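Local coordinates for protein ADP-ribose pyrophosphatase MutT (Rickettsia felis, PDB 4KYX) that probably acts as a magnesium-dependent Nudix hydrolase that cleaves nucleotide pyrophosphate bonds, possibly those of oxidised precursors such as 8-oxo-dGTP, at residues A[15-20]-A[57-62]; A[19-24]-A[98-103]; A[78-83]-A[93-98]. All blocks are in the same frame, centred on the assembly; numbering follows the deposited sequence.

Overall arrangement
Strand 14-22 comes first in the chain and starts two of the three contacts. Contact 1 brings the chain back to it after 36 intervening residues, laying helix 55-67 across its middle. The chain then runs through the hairpin of strands 75-84 and 89-99, whose short loop is closed by contact 3. Where strand 89-99 runs out, contact 2 sets it parallel to the end of strand 14-22, closing the longest loop, which encloses the whole of contact 3. Contacts 2 and 3 share Ala98, and contacts 1 and 2 share Ile19 and Leu20. Contacts 2 and 3 join three neighbouring strands of the central mixed sheet, and contact 1 lays the Nudix helix on it.

Contact 1 (A[15-20]-A[57-62]); sequences IGIGIL and ECAIRE
Ile17 and Ile19 of the strand meet Cys58, Ala59 and Glu62 of the helix. The tightest touch is between Ile17 CG1 and Cys58 SG, 3.4 Å apart. The thiol gets there because SG stands anti to its own backbone N (chi1 176°). On the other branch, Ile17 CG2 lies 4.1 Å from Ala59 CA. Two residues on, Ile19 CG1 rests on Ala59 CB at 3.6 Å, so the small alanine takes a branch from each isoleucine and lets the helix come close to the sheet. Glu62 adds a polar end to this apolar patch. Its chain, extended beyond CG, crosses Ile17 at about a right angle and brings OE1 to 3.6 Å from Ile17 CB. The same oxygen lies 3.5 Å from Ile17 O; both are acceptors, so this is proximity without a bond. Ile19 CD1 touches Glu62 OE1 as well, at 3.9 Å.

The helix belongs to the Nudix box, recognisable by its Arg-Glu pair followed by Glu-Glu, the loop-helix-loop signature that in this family usually carries the metal-binding glutamates. The axis of segment 57-62 passes 8.5 Å from that of strand 15-20, at a crossing angle of -64°, as a helix laid over the face of the central sheet.

Around these residues lies a second shell. Phe55 and Val63, from the same helix, pack on Ile17 and Ile19 respectively and help position them. Arg61 forms a salt bridge with Glu53, while its link to the carboxylate of Glu62 is long. Gly16 and Gly18 alternate with the isoleucines, and their backbones bond to strand 89-99. On the other edge of the strand, the backbone of Ile17 bonds to Gly47. Further out, Ile15 packs on Ile15 of the second subunit.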
loop_
_atom_site.group_PDB
_atom_site.type_symbol
_atom_site.label_atom_id
_atom_site.label_comp_id
_atom_site.label_asym_id
_atom_site.label_seq_id
_atom_site.Cartn_x
_atom_site.Cartn_y
_atom_site.Cartn_z
ATOM N N ILE A 15 5.952 -3.144 -4.402
ATOM C CA ILE A 15 5.703 -2.203 -3.374
ATOM C C ILE A 15 6.930 -1.298 -3.217
ATOM O O ILE A 15 8.040 -1.764 -2.997
ATOM C CB ILE A 15 5.395 -2.874 -2.037
ATOM C CG1 ILE A 15 4.112 -3.714 -2.156
ATOM C CG2 ILE A 15 5.335 -1.806 -0.961
ATOM C CD1 ILE A 15 4.079 -5.006 -1.372
ATOM N N GLY A 16 6.673 -0.009 -3.290
ATOM C CA GLY A 16 7.685 1.028 -3.180
ATOM C C GLY A 16 7.416 1.797 -1.899
ATOM O O GLY A 16 6.274 1.982 -1.479
ATOM N N ILE A 17 8.463 2.313 -1.281
ATOM C CA ILE A 17 8.338 3.163 -0.127
ATOM C C ILE A 17 8.853 4.544 -0.568
ATOM O O ILE A 17 9.991 4.650 -1.050
ATOM C CB ILE A 17 9.193 2.599 1.053
ATOM C CG1 ILE A 17 8.713 1.238 1.583
ATOM C CG2 ILE A 17 9.394 3.651 2.134
ATOM C CD1 ILE A 17 7.267 1.084 1.888
ATOM N N GLY A 18 8.082 5.605 -0.351
ATOM C CA GLY A 18 8.622 6.950 -0.516
ATOM C C GLY A 18 8.640 7.679 0.798
ATOM O O GLY A 18 7.732 7.595 1.599
ATOM N N ILE A 19 9.704 8.441 1.009
ATOM C CA ILE A 19 9.831 9.236 2.214
ATOM C C ILE A 19 9.888 10.744 1.971
ATOM O O ILE A 19 10.753 11.232 1.235
ATOM C CB ILE A 19 11.085 8.842 2.984
ATOM C CG1 ILE A 19 11.101 7.304 3.130
ATOM C CG2 ILE A 19 11.037 9.524 4.350
ATOM C CD1 ILE A 19 11.921 6.575 2.071
ATOM N N LEU A 20 8.941 11.472 2.543
ATOM C CA LEU A 20 9.035 12.912 2.602
ATOM C C LEU A 20 9.886 13.268 3.827
ATOM O O LEU A 20 9.425 13.255 4.945
ATOM C CB LEU A 20 7.695 13.596 2.672
ATOM C CG LEU A 20 6.621 13.121 1.699
ATOM C CD1 LEU A 20 5.410 14.057 1.748
ATOM C CD2 LEU A 20 7.219 13.107 0.309
ATOM N N GLU A 57 11.047 0.570 8.997
ATOM C CA GLU A 57 12.453 0.119 8.854
ATOM C C GLU A 57 12.987 0.489 7.456
ATOM O O GLU A 57 14.103 0.955 7.288
ATOM C CB GLU A 57 12.586 -1.398 9.038
ATOM C CG GLU A 57 12.531 -1.856 10.459
ATOM C CD GLU A 57 12.281 -3.361 10.643
ATOM O OE1 GLU A 57 11.887 -4.091 9.679
ATOM O OE2 GLU A 57 12.485 -3.800 11.809
ATOM N N CYS A 58 12.138 0.247 6.452
ATOM C CA CYS A 58 12.541 0.453 5.079
ATOM C C CYS A 58 12.818 1.923 4.863
ATOM O O CYS A 58 13.850 2.296 4.298
ATOM C CB CYS A 58 11.447 -0.104 4.154
ATOM S SG CYS A 58 11.823 0.221 2.407
ATOM N N ALA A 59 11.913 2.765 5.348
ATOM C CA ALA A 59 12.015 4.227 5.232
ATOM C C ALA A 59 13.317 4.745 5.853
ATOM O O ALA A 59 14.135 5.437 5.170
ATOM C CB ALA A 59 10.820 4.907 5.861
ATOM N N ILE A 60 13.554 4.358 7.100
ATOM C CA ILE A 60 14.802 4.713 7.761
ATOM C C ILE A 60 16.082 4.258 6.984
ATOM O O ILE A 60 16.997 5.055 6.759
ATOM C CB ILE A 60 14.829 4.257 9.240
ATOM C CG1 ILE A 60 13.717 4.962 10.031
ATOM C CG2 ILE A 60 16.182 4.559 9.866
ATOM C CD1 ILE A 60 13.451 4.336 11.386
ATOM N N ARG A 61 16.141 3.006 6.585
ATOM C CA ARG A 61 17.237 2.428 5.818
ATOM C C ARG A 61 17.462 3.183 4.486
ATOM O O ARG A 61 18.609 3.644 4.181
ATOM C CB ARG A 61 16.944 0.963 5.508
ATOM C CG ARG A 61 18.005 0.344 4.644
ATOM C CD ARG A 61 17.780 -1.121 4.447
ATOM N NE ARG A 61 16.551 -1.416 3.721
ATOM C CZ ARG A 61 16.328 -1.184 2.436
ATOM N NH1 ARG A 61 17.240 -0.600 1.662
ATOM N NH2 ARG A 61 15.162 -1.534 1.903
ATOM N N GLU A 62 16.393 3.348 3.730
ATOM C CA GLU A 62 16.487 3.963 2.389
ATOM C C GLU A 62 16.991 5.391 2.465
ATOM O O GLU A 62 17.906 5.793 1.698
ATOM C CB GLU A 62 15.149 3.867 1.699
ATOM C CG GLU A 62 14.915 2.433 1.260
ATOM C CD GLU A 62 13.700 2.241 0.416
ATOM O OE1 GLU A 62 12.746 3.089 0.410
ATOM O OE2 GLU A 62 13.644 1.131 -0.171
#

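Contact 2 (A[19-24]-A[98-103]); sequences ILIFNN and AHCLNE
Ala98 faces Ile21 in a parallel pairing and holds the strand through both its backbone polar atoms: Ala98 N donates to Leu20 O at 3.0 Å, and Ala98 O accepts from Phe22 N at 2.8 Å. The two bonds straddle Ile21, the usual parallel pattern, and a third, from Cys100 N to Phe22 O, carries it one step further.

His99 lays its imidazole over the Phe22 side chain. Phe22 CB sits 3.5 Å from the ring centroid and only 11° off the normal, a CH-pi contact over the face, while the two rings themselves meet obliquely. The edge of the imidazole faces Asn23 O, which lies 3.1 Å from His99 CE1.

Glu103 reaches back from beyond the strand end. CG lies between its backbone N and carbonyl carbon (chi1 68°), and the extended chain past it delivers the carboxylate to the turn at Asn23 and Asn24. OE1 takes the N-H of Asn24 on its syn lone pair at 2.9 Å, nearly straight at 163°. Asn23 CB touches both carboxylate oxygens, while its ND2 bonds to Glu27.

Trp119 of strand 116-120 packs on Ile21, Asn23, Cys100 and Glu103. On the face of Ile21 and Ala98, Val63 of helix 55-67 packs against Ile21, whereas Phe22, on the face it shares with His99, packs on Ile28 of strand 28-34 and Ile147 near the C terminus.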
loop_
_atom_site.group_PDB
_atom_site.type_symbol
_atom_site.label_atom_id
_atom_site.label_comp_id
_atom_site.label_asym_id
_atom_site.label_seq_id
_atom_site.Cartn_x
_atom_site.Cartn_y
_atom_site.Cartn_z
ATOM N N ILE A 19 9.704 8.441 1.009
ATOM C CA ILE A 19 9.831 9.236 2.214
ATOM C C ILE A 19 9.888 10.744 1.971
ATOM O O ILE A 19 10.753 11.232 1.235
ATOM C CB ILE A 19 11.085 8.842 2.984
ATOM C CG1 ILE A 19 11.101 7.304 3.130
ATOM C CG2 ILE A 19 11.037 9.524 4.350
ATOM C CD1 ILE A 19 11.921 6.575 2.071
ATOM N N LEU A 20 8.941 11.472 2.543
ATOM C CA LEU A 20 9.035 12.912 2.602
ATOM C C LEU A 20 9.886 13.268 3.827
ATOM O O LEU A 20 9.425 13.255 4.945
ATOM C CB LEU A 20 7.695 13.596 2.672
ATOM C CG LEU A 20 6.621 13.121 1.699
ATOM C CD1 LEU A 20 5.410 14.057 1.748
ATOM C CD2 LEU A 20 7.219 13.107 0.309
ATOM N N ILE A 21 11.130 13.666 3.553
ATOM C CA ILE A 21 12.095 14.003 4.576
ATOM C C ILE A 21 12.040 15.504 4.747
ATOM O O ILE A 21 12.189 16.270 3.753
ATOM C CB ILE A 21 13.538 13.694 4.168
ATOM C CG1 ILE A 21 13.709 12.249 3.743
ATOM C CG2 ILE A 21 14.481 14.009 5.323
ATOM C CD1 ILE A 21 14.951 12.055 2.911
ATOM N N PHE A 22 11.805 15.910 5.993
ATOM C CA PHE A 22 11.706 17.321 6.358
ATOM C C PHE A 22 12.902 17.803 7.130
ATOM O O PHE A 22 13.500 17.065 7.909
ATOM C CB PHE A 22 10.482 17.596 7.202
ATOM C CG PHE A 22 9.197 17.555 6.456
ATOM C CD1 PHE A 22 8.657 16.370 6.013
ATOM C CD2 PHE A 22 8.486 18.719 6.224
ATOM C CE1 PHE A 22 7.460 16.348 5.323
ATOM C CE2 PHE A 22 7.276 18.693 5.554
ATOM C CZ PHE A 22 6.760 17.511 5.099
ATOM N N ASN A 23 13.259 19.065 6.919
ATOM C CA ASN A 23 14.337 19.721 7.690
ATOM C C ASN A 23 13.741 20.594 8.800
ATOM O O ASN A 23 12.545 20.620 8.969
ATOM C CB ASN A 23 15.329 20.489 6.763
ATOM C CG ASN A 23 14.732 21.727 6.087
ATOM O OD1 ASN A 23 13.625 22.205 6.378
ATOM N ND2 ASN A 23 15.474 22.230 5.130
ATOM N N ASN A 24 14.567 21.323 9.557
ATOM C CA ASN A 24 14.042 22.242 10.575
ATOM C C ASN A 24 13.131 23.403 10.095
ATOM O O ASN A 24 12.332 23.942 10.875
ATOM C CB ASN A 24 15.218 22.787 11.391
ATOM C CG ASN A 24 16.002 21.663 12.083
ATOM O OD1 ASN A 24 15.466 20.569 12.299
ATOM N ND2 ASN A 24 17.259 21.927 12.438
ATOM N N ALA A 98 8.977 12.103 7.709
ATOM C CA ALA A 98 9.784 12.180 8.902
ATOM C C ALA A 98 10.661 13.407 8.875
ATOM O O ALA A 98 11.066 13.880 7.798
ATOM C CB ALA A 98 10.648 10.950 9.033
ATOM N N HIS A 99 10.955 13.916 10.063
ATOM C CA HIS A 99 12.007 14.923 10.198
ATOM C C HIS A 99 13.352 14.244 10.327
ATOM O O HIS A 99 13.468 13.203 10.990
ATOM C CB HIS A 99 11.747 15.842 11.382
ATOM C CG HIS A 99 10.868 16.991 11.038
ATOM N ND1 HIS A 99 11.364 18.225 10.678
ATOM C CD2 HIS A 99 9.523 17.065 10.903
ATOM C CE1 HIS A 99 10.353 19.030 10.397
ATOM N NE2 HIS A 99 9.227 18.345 10.518
ATOM N N CYS A 100 14.344 14.781 9.631
ATOM C CA CYS A 100 15.723 14.347 9.842
ATOM C C CYS A 100 16.387 15.065 11.028
ATOM O O CYS A 100 16.071 16.200 11.352
ATOM C CB CYS A 100 16.553 14.445 8.579
ATOM S SG CYS A 100 16.924 16.124 8.080
ATOM N N LEU A 101 17.342 14.375 11.624
ATOM C CA LEU A 101 18.039 14.803 12.834
ATOM C C LEU A 101 19.405 15.436 12.561
ATOM O O LEU A 101 20.031 15.997 13.464
ATOM C CB LEU A 101 18.198 13.582 13.737
ATOM C CG LEU A 101 16.883 12.985 14.232
ATOM C CD1 LEU A 101 17.153 11.840 15.201
ATOM C CD2 LEU A 101 16.014 14.055 14.901
ATOM N N ASN A 102 19.898 15.331 11.337
ATOM C CA ASN A 102 21.270 15.681 11.028
ATOM C C ASN A 102 21.323 16.287 9.633
ATOM O O ASN A 102 22.118 15.863 8.814
ATOM C CB ASN A 102 22.148 14.426 11.088
ATOM C CG ASN A 102 21.763 13.357 10.047
ATOM O OD1 ASN A 102 20.607 13.235 9.668
ATOM N ND2 ASN A 102 22.745 12.556 9.614
ATOM N N GLU A 103 20.458 17.262 9.368
ATOM C CA GLU A 103 20.319 17.776 8.008
ATOM C C GLU A 103 21.619 18.296 7.404
ATOM O O GLU A 103 21.798 18.237 6.183
ATOM C CB GLU A 103 19.228 18.851 7.938
ATOM C CG GLU A 103 19.549 20.152 8.678
ATOM C CD GLU A 103 18.326 21.031 8.778
ATOM O OE1 GLU A 103 17.420 20.643 9.551
ATOM O OE2 GLU A 103 18.236 22.031 8.036
#

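Contact 3 (A[78-83]-A[93-98])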
loop_
_atom_site.group_PDB
_atom_site.type_symbol
_atom_site.label_atom_id
_atom_site.label_comp_id
_atom_site.label_asym_id
_atom_site.label_seq_id
_atom_site.Cartn_x
_atom_site.Cartn_y
_atom_site.Cartn_z
ATOM N N ALA A 78 0.269 8.117 3.090
ATOM C CA ALA A 78 -0.525 7.893 1.885
ATOM C C ALA A 78 -0.158 6.638 1.123
ATOM O O ALA A 78 0.904 6.072 1.311
ATOM C CB ALA A 78 -0.426 9.094 0.984
ATOM N N VAL A 79 -1.107 6.159 0.325
ATOM C CA VAL A 79 -0.871 5.072 -0.626
ATOM C C VAL A 79 -1.281 5.546 -1.990
ATOM O O VAL A 79 -2.349 6.159 -2.175
ATOM C CB VAL A 79 -1.735 3.807 -0.347
ATOM C CG1 VAL A 79 -1.364 2.697 -1.331
ATOM C CG2 VAL A 79 -1.548 3.329 1.093
ATOM N N THR A 80 -0.451 5.214 -2.971
ATOM C CA THR A 80 -0.774 5.454 -4.365
ATOM C C THR A 80 -0.621 4.176 -5.111
ATOM O O THR A 80 0.163 3.335 -4.720
ATOM C CB THR A 80 0.129 6.515 -5.029
ATOM O OG1 THR A 80 1.483 6.089 -4.927
ATOM C CG2 THR A 80 0.017 7.854 -4.351
ATOM N N ASN A 81 -1.386 4.054 -6.193
ATOM C CA ASN A 81 -1.372 2.887 -7.042
ATOM C C ASN A 81 -1.172 3.354 -8.478
ATOM O O ASN A 81 -2.066 3.939 -9.066
ATOM C CB ASN A 81 -2.718 2.150 -6.882
ATOM C CG ASN A 81 -2.876 0.997 -7.849
ATOM O OD1 ASN A 81 -1.991 0.196 -8.005
ATOM N ND2 ASN A 81 -3.994 0.942 -8.524
ATOM N N ASP A 82 0.016 3.121 -9.021
ATOM C CA ASP A 82 0.375 3.682 -10.302
ATOM C C ASP A 82 0.931 2.652 -11.276
ATOM O O ASP A 82 1.814 1.880 -10.951
ATOM C CB ASP A 82 1.457 4.755 -10.070
ATOM C CG ASP A 82 1.063 5.759 -8.998
ATOM O OD1 ASP A 82 0.062 6.448 -9.230
ATOM O OD2 ASP A 82 1.728 5.824 -7.944
ATOM N N ILE A 83 0.452 2.677 -12.503
ATOM C CA ILE A 83 1.095 1.897 -13.565
ATOM C C ILE A 83 1.972 2.844 -14.363
ATOM O O ILE A 83 1.499 3.897 -14.770
ATOM C CB ILE A 83 0.049 1.266 -14.535
ATOM N N SER A 93 2.852 2.585 -4.113
ATOM C CA SER A 93 3.781 3.347 -3.289
ATOM C C SER A 93 3.179 3.641 -1.919
ATOM O O SER A 93 2.046 4.099 -1.810
ATOM C CB SER A 93 4.152 4.658 -3.941
ATOM O OG SER A 93 4.813 4.430 -5.196
ATOM N N ILE A 94 3.962 3.433 -0.887
ATOM C CA ILE A 94 3.611 3.810 0.462
ATOM C C ILE A 94 4.453 4.994 0.833
ATOM O O ILE A 94 5.683 4.916 0.790
ATOM C CB ILE A 94 3.964 2.684 1.432
ATOM C CG1 ILE A 94 3.321 1.390 0.958
ATOM C CG2 ILE A 94 3.589 3.061 2.857
ATOM C CD1 ILE A 94 1.852 1.377 0.980
ATOM N N PHE A 95 3.804 6.102 1.155
ATOM C CA PHE A 95 4.538 7.290 1.573
ATOM C C PHE A 95 4.514 7.465 3.056
ATOM O O PHE A 95 3.472 7.289 3.702
ATOM C CB PHE A 95 3.964 8.542 0.949
ATOM C CG PHE A 95 4.296 8.670 -0.503
ATOM C CD1 PHE A 95 5.481 9.217 -0.901
ATOM C CD2 PHE A 95 3.390 8.211 -1.483
ATOM C CE1 PHE A 95 5.798 9.355 -2.270
ATOM C CE2 PHE A 95 3.716 8.351 -2.835
ATOM C CZ PHE A 95 4.922 8.916 -3.211
ATOM N N LEU A 96 5.678 7.891 3.564
ATOM C CA LEU A 96 5.828 8.251 4.938
ATOM C C LEU A 96 6.527 9.591 5.074
ATOM O O LEU A 96 7.121 10.045 4.136
ATOM C CB LEU A 96 6.610 7.206 5.701
ATOM C CG LEU A 96 6.034 5.817 5.729
ATOM C CD1 LEU A 96 6.619 4.978 4.601
ATOM C CD2 LEU A 96 6.342 5.233 7.074
ATOM N N LYS A 97 6.299 10.265 6.171
ATOM C CA LYS A 97 7.024 11.469 6.446
ATOM C C LYS A 97 7.838 11.408 7.728
ATOM O O LYS A 97 7.449 10.771 8.703
ATOM C CB LYS A 97 6.143 12.691 6.417
ATOM C CG LYS A 97 5.113 12.809 7.475
ATOM C CD LYS A 97 4.807 14.294 7.751
ATOM C CE LYS A 97 3.931 14.350 9.017
ATOM N NZ LYS A 97 2.476 14.350 8.723
ATOM N N ALA A 98 8.977 12.103 7.709
ATOM C CA ALA A 98 9.784 12.180 8.902
ATOM C C ALA A 98 10.661 13.407 8.875
ATOM O O ALA A 98 11.066 13.880 7.798
ATOM C CB ALA A 98 10.648 10.950 9.033
#
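Ala78 pairs with Phe95, and Thr80 with Ser93, as antiparallel hydrogen-bonded pairs on the hairpin of strands 75-84 and 89-99; Val79 and Ile94 form the non-hydrogen-bonded pair between them. Four backbone bonds link the strands, one of them weak. Phe95 N donates to Ala78 O at 2.9 Å, and Thr80 N and Ser93 N exchange bonds with each other's carbonyl oxygens. The weak one is the return from Ala78 N to Phe95 O at 3.4 Å, so the first pair is held less evenly than the second. Ser93 O also receives a CA-H contact from Val79.

Polar side chains gather on the face of Thr80, Asp82 and Ser93. Thr80 OG1, set between its backbone N and carbonyl carbon (chi1 58°), donates to Asp82 OD2 at 3.0 Å, meeting that oxygen on its syn side but 23° out of the carboxylate plane. Across the strands OG1 lies only 3.2 Å from Ser93 CB. It also stands at the edge of the Phe95 ring, near its plane, 3.8 Å from CE2, and the methyl CG2 of Thr80 touches the same ring carbon.

Apolar contacts divide between the two faces. Ala78 CB and Phe95 CB meet at 4.4 Å on the polar residues' side. On the reverse side Val79 and Ile94 lie side by side, with Val79 CG2 and Ile94 CD1 3.9 Å apart.

Over the face of Ala78, Thr80 and Ser93 lie Leu136, on Ala78, and Pro132, on Thr80, Asp82 and Ser93. The chemistry implies a two-faced hairpin: one face keeps its buried threonine hydroxyl satisfied by an aspartate beneath a helix; on the other, Val79 meets Val79 of the second subunit, beside the bond from Asn81 ND2 to Glu53 O of that subunit, while Ile94 packs on Ile17 of its own chain.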